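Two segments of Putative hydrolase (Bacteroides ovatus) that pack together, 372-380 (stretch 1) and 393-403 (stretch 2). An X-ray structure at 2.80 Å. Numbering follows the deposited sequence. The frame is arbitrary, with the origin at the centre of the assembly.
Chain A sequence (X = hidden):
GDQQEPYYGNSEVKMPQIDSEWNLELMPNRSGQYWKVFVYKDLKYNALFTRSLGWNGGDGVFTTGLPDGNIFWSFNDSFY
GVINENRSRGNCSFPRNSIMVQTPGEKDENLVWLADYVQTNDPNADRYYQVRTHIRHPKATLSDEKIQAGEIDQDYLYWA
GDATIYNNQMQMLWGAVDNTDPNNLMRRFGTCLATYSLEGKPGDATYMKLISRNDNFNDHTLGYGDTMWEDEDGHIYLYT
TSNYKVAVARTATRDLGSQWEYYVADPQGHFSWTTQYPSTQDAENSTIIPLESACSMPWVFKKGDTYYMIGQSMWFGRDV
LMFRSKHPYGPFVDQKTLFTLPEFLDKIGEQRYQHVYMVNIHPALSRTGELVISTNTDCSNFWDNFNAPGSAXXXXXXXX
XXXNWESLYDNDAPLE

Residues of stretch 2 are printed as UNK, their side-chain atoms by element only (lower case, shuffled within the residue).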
# COMPACT_ATOMS: atom_id res chain seq x y z
N VAL A 372 -10.03 -7.26 0.34
CA VAL A 372 -9.06 -7.61 -0.70
C VAL A 372 -7.72 -7.11 -0.18
O VAL A 372 -7.53 -5.91 -0.03
CB VAL A 372 -9.40 -7.06 -2.09
CG1 VAL A 372 -8.46 -7.64 -3.15
CG2 VAL A 372 -10.85 -7.36 -2.43
N ILE A 373 -6.84 -8.05 0.20
CA ILE A 373 -5.55 -7.77 0.82
C ILE A 373 -4.42 -8.14 -0.13
O ILE A 373 -4.55 -9.07 -0.92
CB ILE A 373 -5.47 -8.57 2.16
CG1 ILE A 373 -6.50 -8.02 3.18
CG2 ILE A 373 -4.07 -8.54 2.76
CD1 ILE A 373 -6.90 -8.98 4.21
N SER A 374 -3.30 -7.42 -0.06
CA SER A 374 -2.12 -7.69 -0.88
C SER A 374 -0.89 -7.53 -0.03
O SER A 374 -0.83 -6.62 0.79
CB SER A 374 -2.07 -6.77 -2.09
OG SER A 374 -1.54 -5.48 -1.80
N THR A 375 0.11 -8.40 -0.22
CA THR A 375 1.37 -8.34 0.51
C THR A 375 2.47 -7.82 -0.38
O THR A 375 2.26 -7.53 -1.55
CB THR A 375 1.76 -9.74 0.97
OG1 THR A 375 2.01 -10.57 -0.17
CG2 THR A 375 0.74 -10.36 1.87
N ASN A 376 3.64 -7.65 0.21
CA ASN A 376 4.91 -7.38 -0.43
C ASN A 376 5.83 -8.39 0.20
O ASN A 376 5.68 -8.65 1.39
CB ASN A 376 5.42 -5.95 -0.18
CG ASN A 376 4.71 -4.80 -0.85
OD1 ASN A 376 5.07 -3.64 -0.59
ND2 ASN A 376 3.72 -5.02 -1.73
N THR A 377 6.75 -9.01 -0.58
CA THR A 377 7.70 -9.99 -0.03
C THR A 377 9.08 -9.66 -0.51
O THR A 377 9.24 -8.90 -1.46
CB THR A 377 7.27 -11.42 -0.31
OG1 THR A 377 6.73 -11.51 -1.63
CG2 THR A 377 6.24 -11.91 0.69
N ASP A 378 10.07 -10.22 0.18
CA ASP A 378 11.51 -9.95 0.09
C ASP A 378 12.31 -11.23 0.12
O ASP A 378 11.95 -12.12 0.88
CB ASP A 378 11.87 -9.23 1.43
CG ASP A 378 12.51 -7.89 1.43
OD1 ASP A 378 12.32 -7.15 0.45
OD2 ASP A 378 13.07 -7.52 2.47
N CYS A 379 13.50 -11.27 -0.52
CA CYS A 379 14.45 -12.38 -0.31
C CYS A 379 15.69 -11.74 0.37
O CYS A 379 15.91 -10.54 0.22
CB CYS A 379 14.80 -13.12 -1.59
SG CYS A 379 15.38 -12.07 -2.93
N SER A 380 16.40 -12.51 1.22
CA SER A 380 17.54 -11.97 2.00
C SER A 380 18.58 -11.28 1.14
O SER A 380 18.98 -10.15 1.43
CB SER A 380 18.22 -13.07 2.81
OG SER A 380 17.28 -13.82 3.57
N UNK A 393 9.67 -13.84 -8.91
CA UNK A 393 8.52 -13.91 -8.01
C UNK A 393 8.78 -13.77 -6.47
O UNK A 393 7.87 -14.05 -5.68
c UNK A 393 7.15 -15.16 -9.71
o UNK A 393 6.50 -14.14 -10.05
c UNK A 393 7.77 -15.19 -8.33
o UNK A 393 7.39 -16.10 -10.49
N UNK A 394 9.92 -13.22 -6.07
CA UNK A 394 10.12 -12.91 -4.66
C UNK A 394 9.52 -11.55 -4.39
O UNK A 394 8.77 -11.35 -3.44
c UNK A 394 12.24 -14.25 -4.14
c UNK A 394 13.27 -14.65 -4.97
c UNK A 394 13.48 -16.72 -3.78
c UNK A 394 11.85 -15.10 -3.12
c UNK A 394 11.61 -12.89 -4.29
c UNK A 394 12.49 -16.32 -2.92
c UNK A 394 13.88 -15.90 -4.81
N UNK A 395 9.87 -10.61 -5.27
CA UNK A 395 9.53 -9.22 -5.16
C UNK A 395 8.33 -8.79 -6.01
O UNK A 395 8.47 -8.03 -6.97
c UNK A 395 10.75 -7.03 -5.06
c UNK A 395 10.72 -5.97 -5.95
c UNK A 395 10.79 -5.45 -3.24
o UNK A 395 10.84 -3.12 -3.67
c UNK A 395 10.76 -8.44 -5.55
c UNK A 395 10.73 -4.66 -5.50
c UNK A 395 10.78 -4.40 -4.14
c UNK A 395 10.80 -6.75 -3.70
N UNK A 396 7.15 -9.20 -5.60
CA UNK A 396 5.90 -8.81 -6.25
C UNK A 396 4.75 -9.07 -5.30
O UNK A 396 4.90 -9.87 -4.36
c UNK A 396 3.22 -12.46 -8.59
n UNK A 396 2.74 -13.21 -9.57
n UNK A 396 4.47 -12.63 -8.17
c UNK A 396 6.15 -10.93 -7.70
c UNK A 396 5.69 -9.51 -7.61
n UNK A 396 2.43 -11.56 -8.02
c UNK A 396 5.14 -11.89 -7.11
N UNK A 397 3.60 -8.37 -5.49
CA UNK A 397 2.49 -8.58 -4.58
C UNK A 397 1.78 -9.90 -4.80
O UNK A 397 1.77 -10.43 -5.90
c UNK A 397 1.86 -7.00 -6.23
c UNK A 397 1.56 -7.40 -4.85
c UNK A 397 3.26 -7.38 -6.53
N UNK A 398 1.22 -10.42 -3.74
CA UNK A 398 0.40 -11.63 -3.76
C UNK A 398 -0.92 -11.20 -3.16
O UNK A 398 -0.91 -10.45 -2.18
o UNK A 398 5.25 -15.14 -6.06
c UNK A 398 2.94 -14.77 -5.66
c UNK A 398 1.08 -12.76 -3.00
c UNK A 398 1.92 -14.18 -4.92
c UNK A 398 4.26 -14.56 -5.30
c UNK A 398 2.20 -13.38 -3.81
c UNK A 398 4.56 -13.73 -4.24
c UNK A 398 3.53 -13.15 -3.49
N UNK A 399 -2.05 -11.56 -3.80
CA UNK A 399 -3.37 -11.10 -3.39
C UNK A 399 -4.20 -12.18 -2.67
O UNK A 399 -4.09 -13.38 -2.96
c UNK A 399 -3.43 -9.42 -5.26
c UNK A 399 -2.10 -7.24 -6.38
c UNK A 399 -2.35 -9.60 -6.12
c UNK A 399 -3.79 -8.12 -4.92
c UNK A 399 -1.71 -8.51 -6.71
c UNK A 399 -3.12 -7.03 -5.48
c UNK A 399 -4.12 -10.60 -4.63
N UNK A 400 -5.02 -11.73 -1.70
CA UNK A 400 -5.92 -12.57 -0.91
C UNK A 400 -7.29 -11.92 -0.78
O UNK A 400 -7.37 -10.71 -0.82
c UNK A 400 -1.39 -14.48 0.40
c UNK A 400 -2.85 -12.58 0.34
c UNK A 400 -5.36 -12.81 0.52
o UNK A 400 -0.14 -15.03 0.30
c UNK A 400 -2.49 -15.31 0.57
c UNK A 400 -1.57 -13.12 0.29
c UNK A 400 -3.97 -13.39 0.52
c UNK A 400 -3.76 -14.76 0.65
N UNK A 401 -8.34 -12.71 -0.61
CA UNK A 401 -9.69 -12.22 -0.35
C UNK A 401 -10.20 -12.92 0.90
O UNK A 401 -10.01 -14.14 1.04
c UNK A 401 -10.63 -12.48 -1.53
c UNK A 401 -11.15 -9.55 -5.52
n UNK A 401 -12.34 -9.05 -5.18
n UNK A 401 -10.61 -10.55 -4.82
c UNK A 401 -10.13 -11.89 -2.84
c UNK A 401 -11.20 -11.20 -3.65
n UNK A 401 -10.51 -9.04 -6.57
N UNK A 402 -10.76 -12.16 1.85
CA UNK A 402 -11.29 -12.69 3.10
C UNK A 402 -12.79 -12.47 3.07
O UNK A 402 -13.23 -11.32 3.03
c UNK A 402 -9.14 -12.01 4.26
c UNK A 402 -11.09 -12.78 5.63
c UNK A 402 -10.66 -12.05 4.36
N UNK A 403 -13.57 -13.56 3.06
CA UNK A 403 -15.03 -13.48 3.09
C UNK A 403 -15.52 -13.79 4.48
O UNK A 403 -14.97 -14.67 5.16
c UNK A 403 -16.23 -13.23 -1.46
c UNK A 403 -16.44 -13.54 -0.12
c UNK A 403 -14.18 -14.29 0.07
c UNK A 403 -15.65 -14.43 2.10
c UNK A 403 -15.41 -14.06 0.66
c UNK A 403 -13.97 -13.98 -1.27
c UNK A 403 -14.99 -13.44 -2.02
O HOH W 1 2.10 -13.43 0.70

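Position 393 carries two carbons, the second holding two oxygens, and touches nothing on stretch 1. A carboxylate bonded directly to CB is aspartate: Asp393, whose carboxylate is also hydrogen-bonded elsewhere in the structure.

Position 394 has one carbon leading to a six-carbon ring without a heteroatom. CB of Cys379 sits over one face of that ring, 3.9 Å from its centroid, and SG of Cys379 approaches obliquely. This is Phe394. Its backbone works too: Thr377 OG1 donates a hydrogen bond to Phe394 O at 2.7 Å, so a side-chain hydroxyl ties down a carbonyl in the loop.

Position 395 shows one carbon and a six-carbon ring bearing one oxygen, with Asp378 OD1 at its edge: Tyr395. Asp378 OD1 lies 4.3 Å from CE1 of Tyr395, and the ring's hydroxyl is hydrogen-bonded elsewhere in the structure.

Position 396 has three carbons, a nitrogen, then a carbon with two more nitrogens: Arg396. Its CA-to-CB bond points away from stretch 1. The guanidinium instead braces its own loop, with a salt bridge from Arg396 NE to Asp393 OD1 at 3.2 Å and a very short hydrogen bond from Arg396 NH1 to the backbone O of position 397 at 2.5 Å.

At position 397 three carbons close onto the backbone nitrogen, the mark of proline. Lacking an N-H, Pro397 cannot donate a backbone hydrogen bond; its CA instead meets Thr375 O at 3.2 Å in a CA-H...O contact.

Position 398 has a six-membered ring with one oxygen, and the hydroxyls of Thr375 and Thr377 both lie near the ring plane at its edge. It is Tyr398. Its OH donates to Asp393 O at 2.9 Å, while its backbone O accepts from Thr375 N at 3.0 Å.

Position 399 bears one carbon and a six-carbon ring near Ser374 CB: Phe399. CE2 of Phe399 comes 3.6 Å from CB of Ser374, its antiparallel partner in a non-hydrogen-bonded pair.

Position 400 again has a ring with one oxygen, set near the methyl of Thr375. It is Tyr400, and a water links Tyr400 OH (2.8 Å) to Thr375 OG1 (3.0 Å).

Position 401 repeats the arginine pattern, three carbons, a nitrogen, then a carbon carrying two more nitrogens, with Val372 CG2 over one face of the terminal group: Arg401. CG2 of Val372 lies 3.6 Å from NH1 of Arg401.

Position 402 has one carbon carrying two others, near Ile373 CD1: Val402, whose CG2 meets Ile373 CD1 at 3.8 Å.

Position 403, one carbon and a six-carbon ring, out of reach of stretch 1, is Phe403.

The rule is a short antiparallel ladder extended by side chains. Ile373 and Tyr400 exchange two hydrogen bonds, Ile373 N to Tyr400 O at 2.9 Å and Tyr400 N to Ile373 O at 2.8 Å, fixing the register. Their side chains share one face of the sheet; Val372, Ser374, Phe399 and Arg401 occupy the other. Past the ladder, Thr377 anchors the loop and Cys379 covers the Phe394 ring, continuing a contact that buries 792 Å² in all.

Stretch 2 (393-403) DFYRPYFYRVF
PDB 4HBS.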